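Local coordinates for protein putative RnfG subunit of electron transport complex (Thermotoga maritima, PDB 3DCZ) that probably serves as the FMN-carrying G subunit of a membrane-bound Rnf complex that couples electron transfer to ion translocation across the membrane, at residues Thr107-Val118 with Gln138-Leu149. Numbering follows the deposited sequence. Where two conformers were deposited one is given.
With EDO (1,2-ethanediol), chain E.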
ATOM      1  N   THR A 107       0.872  -9.852 -10.208  1.00 25.82           N
ATOM      2  CA  THR A 107       0.465  -9.865 -11.594  1.00 27.25           C
ATOM      3  C   THR A 107       1.539 -10.558 -12.448  1.00 25.49           C
ATOM      4  O   THR A 107       2.696 -10.741 -12.024  1.00 27.00           O
ATOM      5  CB  THR A 107       0.331  -8.418 -12.113  1.00 28.57           C
ATOM      6  OG1 THR A 107       1.449  -7.640 -11.640  1.00 24.65           O
ATOM      7  CG2 THR A 107      -0.951  -7.815 -11.587  1.00 29.23           C
ATOM      8  N   GLU A 108       1.161 -10.894 -13.665  1.00 31.85           N
ATOM      9  CA  GLU A 108       2.068 -11.487 -14.665  1.00 32.40           C
ATOM     10  C   GLU A 108       3.535 -11.025 -14.582  1.00 34.40           C
ATOM     11  O   GLU A 108       4.440 -11.842 -14.375  1.00 34.72           O
ATOM     12  CB  GLU A 108       1.527 -11.196 -16.061  1.00 31.84           C
ATOM     13  N   ASP A 109       3.771  -9.718 -14.732  1.00 35.65           N
ATOM     14  CA  ASP A 109       5.149  -9.195 -14.806  1.00 37.36           C
ATOM     15  C   ASP A 109       5.540  -8.274 -13.633  1.00 37.67           C
ATOM     16  O   ASP A 109       6.590  -7.623 -13.680  1.00 38.54           O
ATOM     17  CB  ASP A 109       5.374  -8.464 -16.142  1.00 38.74           C
ATOM     18  CG  ASP A 109       5.372  -9.406 -17.345  1.00 47.61           C
ATOM     19  OD1 ASP A 109       5.768 -10.587 -17.203  1.00 55.51           O
ATOM     20  OD2 ASP A 109       4.972  -8.956 -18.445  1.00 58.36           O
ATOM     21  N   GLY A 110       4.721  -8.219 -12.582  1.00 32.88           N
ATOM     22  CA  GLY A 110       5.078  -7.409 -11.425  1.00 31.31           C
ATOM     23  C   GLY A 110       4.007  -7.493 -10.361  1.00 24.00           C
ATOM     24  O   GLY A 110       3.660  -8.565  -9.900  1.00 27.03           O
ATOM     25  N   PHE A 111       3.498  -6.348  -9.984  1.00 22.42           N
ATOM     26  CA  PHE A 111       2.538  -6.265  -8.934  1.00 16.85           C
ATOM     27  C   PHE A 111       1.637  -5.112  -9.273  1.00 15.50           C
ATOM     28  O   PHE A 111       2.037  -4.188  -9.980  1.00 16.66           O
ATOM     29  CB  PHE A 111       3.214  -5.942  -7.587  1.00 16.10           C
ATOM     30  CG  PHE A 111       4.022  -7.062  -7.003  1.00 17.65           C
ATOM     31  CD1 PHE A 111       3.425  -7.969  -6.165  1.00 22.12           C
ATOM     32  CD2 PHE A 111       5.393  -7.202  -7.287  1.00 19.49           C
ATOM     33  CE1 PHE A 111       4.142  -9.006  -5.634  1.00 27.12           C
ATOM     34  CE2 PHE A 111       6.102  -8.221  -6.745  1.00 22.60           C
ATOM     35  CZ  PHE A 111       5.487  -9.123  -5.920  1.00 22.05           C
HETATM   36  N   MSE A 112       0.424  -5.172  -8.740  1.00 15.50           N
HETATM   37  CA  MSE A 112      -0.443  -4.007  -8.729  0.50 15.64           C
HETATM   38  C   MSE A 112      -0.642  -3.573  -7.282  1.00 16.48           C
HETATM   39  O   MSE A 112      -0.549  -4.374  -6.361  1.00 17.00           O
HETATM   40  CB  MSE A 112      -1.780  -4.275  -9.432  0.50 15.20           C
HETATM   41  CG  MSE A 112      -2.729  -5.090  -8.639  0.50 12.63           C
HETATM   42 SE   MSE A 112      -4.360  -5.386  -9.566  0.38 21.87          SE
HETATM   43  CE  MSE A 112      -3.723  -6.434 -11.003  0.50 27.58           C
ATOM     44  N   LEU A 113      -0.805  -2.271  -7.087  1.00 13.41           N
ATOM     45  CA  LEU A 113      -1.131  -1.699  -5.783  1.00 12.81           C
ATOM     46  C   LEU A 113      -2.649  -1.719  -5.599  1.00 13.89           C
ATOM     47  O   LEU A 113      -3.384  -1.030  -6.331  1.00 14.26           O
ATOM     48  CB  LEU A 113      -0.624  -0.256  -5.646  1.00 13.07           C
ATOM     49  CG  LEU A 113      -1.008   0.458  -4.367  1.00 12.33           C
ATOM     50  CD1 LEU A 113      -0.521  -0.310  -3.098  1.00 14.50           C
ATOM     51  CD2 LEU A 113      -0.440   1.889  -4.331  1.00 13.15           C
ATOM     52  N   ASN A 114      -3.133  -2.555  -4.674  1.00 14.25           N
ATOM     53  CA  ASN A 114      -4.578  -2.684  -4.462  1.00 13.78           C
ATOM     54  C   ASN A 114      -5.141  -1.584  -3.604  1.00 13.74           C
ATOM     55  O   ASN A 114      -6.193  -1.053  -3.913  1.00 14.46           O
ATOM     56  CB  ASN A 114      -4.886  -4.032  -3.814  1.00 13.85           C
ATOM     57  CG  ASN A 114      -6.384  -4.305  -3.656  1.00 14.98           C
ATOM     58  OD1 ASN A 114      -7.069  -4.546  -4.664  1.00 17.22           O
ATOM     59  ND2 ASN A 114      -6.901  -4.311  -2.392  1.00 14.88           N
ATOM     60  N   SER A 115      -4.491  -1.314  -2.469  1.00 13.54           N
ATOM     61  CA  SER A 115      -5.050  -0.411  -1.474  1.00 11.60           C
ATOM     62  C   SER A 115      -4.030   0.015  -0.471  1.00 13.45           C
ATOM     63  O   SER A 115      -2.988  -0.595  -0.333  1.00 15.95           O
ATOM     64  CB  SER A 115      -6.257  -1.049  -0.787  1.00 12.78           C
ATOM     65  OG  SER A 115      -6.904  -0.224   0.149  1.00 13.19           O
ATOM     66  N   VAL A 116      -4.333   1.096   0.203  1.00 12.81           N
ATOM     67  CA  VAL A 116      -3.424   1.748   1.134  1.00 14.07           C
ATOM     68  C   VAL A 116      -4.227   2.271   2.305  1.00 13.53           C
ATOM     69  O   VAL A 116      -5.355   2.760   2.109  1.00 16.28           O
ATOM     70  CB  VAL A 116      -2.755   2.996   0.454  1.00 15.39           C
ATOM     71  CG1 VAL A 116      -1.820   3.695   1.404  1.00 15.87           C
ATOM     72  CG2 VAL A 116      -2.076   2.606  -0.839  1.00 16.09           C
ATOM     73  N   ARG A 117      -3.647   2.215   3.505  1.00 13.27           N
ATOM     74  CA  ARG A 117      -4.238   2.858   4.686  0.50 15.16           C
ATOM     75  C   ARG A 117      -3.106   3.452   5.499  1.00 16.09           C
ATOM     76  O   ARG A 117      -2.217   2.720   5.922  1.00 15.71           O
ATOM     77  CB  ARG A 117      -5.002   1.838   5.533  0.50 16.49           C
ATOM     78  CG  ARG A 117      -5.507   2.381   6.873  0.50 19.18           C
ATOM     79  CD  ARG A 117      -6.770   3.193   6.709  0.50 27.01           C
ATOM     80  NE  ARG A 117      -7.951   2.416   7.108  0.50 23.51           N
ATOM     81  CZ  ARG A 117      -9.174   2.568   6.609  0.50 27.28           C
ATOM     82  NH1 ARG A 117      -9.427   3.450   5.638  0.50 26.49           N
ATOM     83  NH2 ARG A 117     -10.154   1.790   7.067  0.50 20.70           N
ATOM     84  N   VAL A 118      -3.164   4.751   5.736  1.00 16.12           N
ATOM     85  CA  VAL A 118      -2.163   5.445   6.521  1.00 16.60           C
ATOM     86  C   VAL A 118      -2.692   5.450   7.939  1.00 20.06           C
ATOM     87  O   VAL A 118      -3.831   5.896   8.178  1.00 20.25           O
ATOM     88  CB  VAL A 118      -1.953   6.903   5.974  1.00 17.32           C
ATOM     89  CG1 VAL A 118      -0.861   7.582   6.747  1.00 22.53           C
ATOM     90  CG2 VAL A 118      -1.600   6.869   4.488  1.00 19.93           C
ATOM     91  N   GLN A 138      -7.172   9.492   0.842  1.00 18.70           N
ATOM     92  CA  GLN A 138      -6.316   8.320   0.689  1.00 17.97           C
ATOM     93  C   GLN A 138      -6.676   7.483  -0.549  1.00 16.48           C
ATOM     94  O   GLN A 138      -5.826   6.767  -1.093  1.00 18.54           O
ATOM     95  CB  GLN A 138      -6.304   7.457   1.958  1.00 19.99           C
ATOM     96  CG  GLN A 138      -5.514   8.125   3.107  1.00 21.35           C
ATOM     97  CD  GLN A 138      -5.579   7.359   4.421  1.00 21.53           C
ATOM     98  OE1 GLN A 138      -5.421   6.147   4.465  1.00 19.20           O
ATOM     99  NE2 GLN A 138      -5.802   8.094   5.510  1.00 32.47           N
ATOM    100  N   ARG A 139      -7.927   7.564  -1.011  1.00 16.60           N
ATOM    101  CA  ARG A 139      -8.342   6.801  -2.197  0.50 15.66           C
ATOM    102  C   ARG A 139      -7.701   7.350  -3.468  1.00 15.10           C
ATOM    103  O   ARG A 139      -7.743   6.716  -4.481  1.00 16.70           O
ATOM    104  CB  ARG A 139      -9.879   6.749  -2.346  0.50 14.93           C
ATOM    105  CG  ARG A 139     -10.541   5.864  -1.334  0.50 15.34           C
ATOM    106  CD  ARG A 139     -12.081   5.802  -1.434  0.50 13.52           C
ATOM    107  NE  ARG A 139     -12.583   5.211  -0.198  0.50  9.96           N
ATOM    108  CZ  ARG A 139     -12.502   3.915   0.109  0.50  7.70           C
ATOM    109  NH1 ARG A 139     -12.057   3.035  -0.758  0.50  9.33           N
ATOM    110  NH2 ARG A 139     -12.904   3.495   1.285  0.50 11.45           N
ATOM    111  N   ARG A 140      -7.105   8.538  -3.396  1.00 16.76           N
ATOM    112  CA  ARG A 140      -6.354   9.071  -4.536  1.00 16.66           C
ATOM    113  C   ARG A 140      -5.110   8.218  -4.829  1.00 17.83           C
ATOM    114  O   ARG A 140      -4.568   8.297  -5.937  1.00 17.27           O
ATOM    115  CB  ARG A 140      -5.926  10.530  -4.292  1.00 17.82           C
ATOM    116  CG  ARG A 140      -7.072  11.528  -4.127  1.00 23.59           C
ATOM    117  CD  ARG A 140      -7.866  11.629  -5.396  1.00 22.05           C
ATOM    118  NE  ARG A 140      -8.889  12.686  -5.371  1.00 25.16           N
ATOM    119  CZ  ARG A 140      -8.694  13.963  -5.696  1.00 25.16           C
ATOM    120  NH1 ARG A 140      -7.508  14.422  -6.049  1.00 24.35           N
ATOM    121  NH2 ARG A 140      -9.718  14.802  -5.652  1.00 25.27           N
ATOM    122  N   PHE A 141      -4.705   7.404  -3.853  1.00 16.76           N
ATOM    123  CA  PHE A 141      -3.443   6.640  -3.933  1.00 14.15           C
ATOM    124  C   PHE A 141      -3.607   5.214  -4.503  1.00 15.83           C
ATOM    125  O   PHE A 141      -2.615   4.511  -4.706  1.00 15.70           O
ATOM    126  CB  PHE A 141      -2.797   6.533  -2.548  1.00 14.88           C
ATOM    127  CG  PHE A 141      -2.261   7.820  -2.013  1.00 17.93           C
ATOM    128  CD1 PHE A 141      -3.126   8.785  -1.517  1.00 21.07           C
ATOM    129  CD2 PHE A 141      -0.914   8.079  -1.998  1.00 17.49           C
ATOM    130  CE1 PHE A 141      -2.643   9.982  -0.989  1.00 24.09           C
ATOM    131  CE2 PHE A 141      -0.432   9.270  -1.489  1.00 18.12           C
ATOM    132  CZ  PHE A 141      -1.287  10.206  -0.986  1.00 19.17           C
ATOM    133  N   PHE A 142      -4.834   4.750  -4.719  1.00 15.20           N
ATOM    134  CA  PHE A 142      -5.047   3.379  -5.189  1.00 13.02           C
ATOM    135  C   PHE A 142      -6.363   3.204  -5.918  1.00 15.72           C
ATOM    136  O   PHE A 142      -7.276   4.009  -5.740  1.00 15.99           O
ATOM    137  CB  PHE A 142      -5.022   2.423  -4.008  1.00 13.10           C
ATOM    138  CG  PHE A 142      -6.080   2.708  -2.993  1.00 13.83           C
ATOM    139  CD1 PHE A 142      -7.335   2.134  -3.078  1.00 15.45           C
ATOM    140  CD2 PHE A 142      -5.793   3.491  -1.902  1.00 13.41           C
ATOM    141  CE1 PHE A 142      -8.278   2.373  -2.080  1.00 14.31           C
ATOM    142  CE2 PHE A 142      -6.729   3.729  -0.934  1.00 13.84           C
ATOM    143  CZ  PHE A 142      -7.966   3.163  -1.017  1.00 13.52           C
ATOM    144  N   PRO A 143      -6.473   2.158  -6.738  1.00 13.35           N
ATOM    145  CA  PRO A 143      -5.462   1.179  -7.094  1.00 14.84           C
ATOM    146  C   PRO A 143      -4.510   1.769  -8.160  1.00 15.06           C
ATOM    147  O   PRO A 143      -4.859   2.759  -8.833  1.00 15.17           O
ATOM    148  CB  PRO A 143      -6.286   0.023  -7.652  1.00 17.36           C
ATOM    149  CG  PRO A 143      -7.464   0.667  -8.256  1.00 16.14           C
ATOM    150  CD  PRO A 143      -7.728   1.914  -7.469  1.00 16.05           C
ATOM    151  N   VAL A 144      -3.352   1.132  -8.336  1.00 13.03           N
ATOM    152  CA  VAL A 144      -2.401   1.495  -9.384  1.00 13.39           C
ATOM    153  C   VAL A 144      -1.984   0.217 -10.100  1.00 13.87           C
ATOM    154  O   VAL A 144      -1.579  -0.770  -9.452  1.00 12.91           O
ATOM    155  CB  VAL A 144      -1.167   2.246  -8.820  1.00 11.60           C
ATOM    156  CG1 VAL A 144      -0.122   2.485  -9.936  1.00 14.80           C
ATOM    157  CG2 VAL A 144      -1.575   3.620  -8.123  1.00 13.50           C
ATOM    158  N   PRO A 145      -2.084   0.198 -11.441  1.00 12.23           N
ATOM    159  CA  PRO A 145      -1.752  -1.023 -12.167  1.00 14.20           C
ATOM    160  C   PRO A 145      -0.222  -1.223 -12.251  1.00 13.99           C
ATOM    161  O   PRO A 145       0.560  -0.343 -11.898  1.00 14.54           O
ATOM    162  CB  PRO A 145      -2.383  -0.786 -13.531  1.00 16.94           C
ATOM    163  CG  PRO A 145      -2.407   0.698 -13.694  1.00 16.92           C
ATOM    164  CD  PRO A 145      -2.506   1.295 -12.335  1.00 14.71           C
ATOM    165  N   PRO A 146       0.213  -2.419 -12.669  1.00 14.45           N
ATOM    166  CA  PRO A 146       1.619  -2.693 -12.697  1.00 13.57           C
ATOM    167  C   PRO A 146       2.498  -1.693 -13.459  1.00 13.64           C
ATOM    168  O   PRO A 146       3.569  -1.372 -12.961  1.00 14.69           O
ATOM    169  CB  PRO A 146       1.696  -4.071 -13.351  1.00 16.23           C
ATOM    170  CG  PRO A 146       0.389  -4.671 -13.147  1.00 18.16           C
ATOM    171  CD  PRO A 146      -0.589  -3.576 -13.112  1.00 15.71           C
ATOM    172  N   GLU A 147       2.012  -1.175 -14.572  1.00 17.16           N
ATOM    173  CA  GLU A 147       2.776  -0.211 -15.375  1.00 18.10           C
ATOM    174  C   GLU A 147       2.970   1.114 -14.618  1.00 19.13           C
ATOM    175  O   GLU A 147       4.039   1.733 -14.717  1.00 17.55           O
ATOM    176  CB  GLU A 147       2.108   0.006 -16.719  1.00 19.46           C
ATOM    177  CG  GLU A 147       0.660   0.425 -16.644  1.00 29.86           C
ATOM    178  CD  GLU A 147      -0.400  -0.713 -16.664  1.00 36.09           C
ATOM    179  OE1 GLU A 147      -0.188  -1.881 -16.169  1.00 25.17           O
ATOM    180  OE2 GLU A 147      -1.496  -0.382 -17.189  1.00 38.59           O
ATOM    181  N   GLY A 148       1.988   1.494 -13.791  1.00 17.14           N
ATOM    182  CA  GLY A 148       2.151   2.630 -12.887  1.00 17.51           C
ATOM    183  C   GLY A 148       3.226   2.438 -11.850  1.00 16.93           C
ATOM    184  O   GLY A 148       4.019   3.340 -11.604  1.00 17.08           O
ATOM    185  N   LEU A 149       3.258   1.266 -11.203  1.00 14.86           N
ATOM    186  CA  LEU A 149       4.293   0.994 -10.205  1.00 15.44           C
ATOM    187  C   LEU A 149       5.681   0.881 -10.839  1.00 14.75           C
ATOM    188  O   LEU A 149       6.681   1.291 -10.219  1.00 16.85           O
ATOM    189  CB  LEU A 149       3.955  -0.296  -9.432  1.00 15.16           C
ATOM    190  CG  LEU A 149       2.785  -0.183  -8.486  1.00 16.43           C
ATOM    191  CD1 LEU A 149       2.584  -1.561  -7.812  1.00 16.86           C
ATOM    192  CD2 LEU A 149       3.061   0.866  -7.433  1.00 21.96           C
TER
HETATM  193  C1  EDO E   3     -12.675  -0.623  -0.557  1.00 20.25           C
HETATM  194  O1  EDO E   3     -11.535   0.194  -0.719  1.00 18.52           O
HETATM  195  C2  EDO E   3     -13.120  -0.619   0.886  1.00 21.52           C
HETATM  196  O2  EDO E   3     -13.738   0.621   1.244  1.00 23.03           O
HETATM  197  O   HOH W   1       4.734  -4.011 -11.545  1.00 20.31           O
HETATM  198  O   HOH W   2      -7.302   4.373   3.177  1.00 18.34           O
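With CG set between its backbone N and carbonyl carbon (chi1 60°), Phe-142 lays one ring face against the bulged backbone of strand 110-120: Ser-115 CA stands 3.9 Å from the ring centroid in a CH-pi contact, Ser-115 OG lies over the same ring nearer its rim, and Phe-142 CD2 is 3.9 Å from Val-116 CB. Gln-138, extended beyond CG, reaches the strand with its amide oxygen. There OE1 accepts from Val-118 N at 2.9 Å along a nearly straight bond (173°), although the donor sits well above the amide plane, and a water joins OE1 to Val-116 O. Both segments belong to the FMN-binding domain, and the strand is one of the two outer strands of a five-stranded antiparallel sheet; its classic beta bulge places Asn-114 and Ser-115 both opposite Cys-103. On its other edge, Leu-113 and Val-144 exchange two backbone hydrogen bonds in a single antiparallel bridge, just past the cis peptide before Pro-143. With an alanine at Phe-142, the ring face would be gone, which is likely to leave Ser-115 CA and Val-116 CB without their aromatic partner and open a gap beside the bulge. Farther along, Pro-146 CA approaches Phe-111 O at 3.1 Å in a CA-H...O contact, while Leu-149 CD1 packs 4.1 Å from Leu-113 CB.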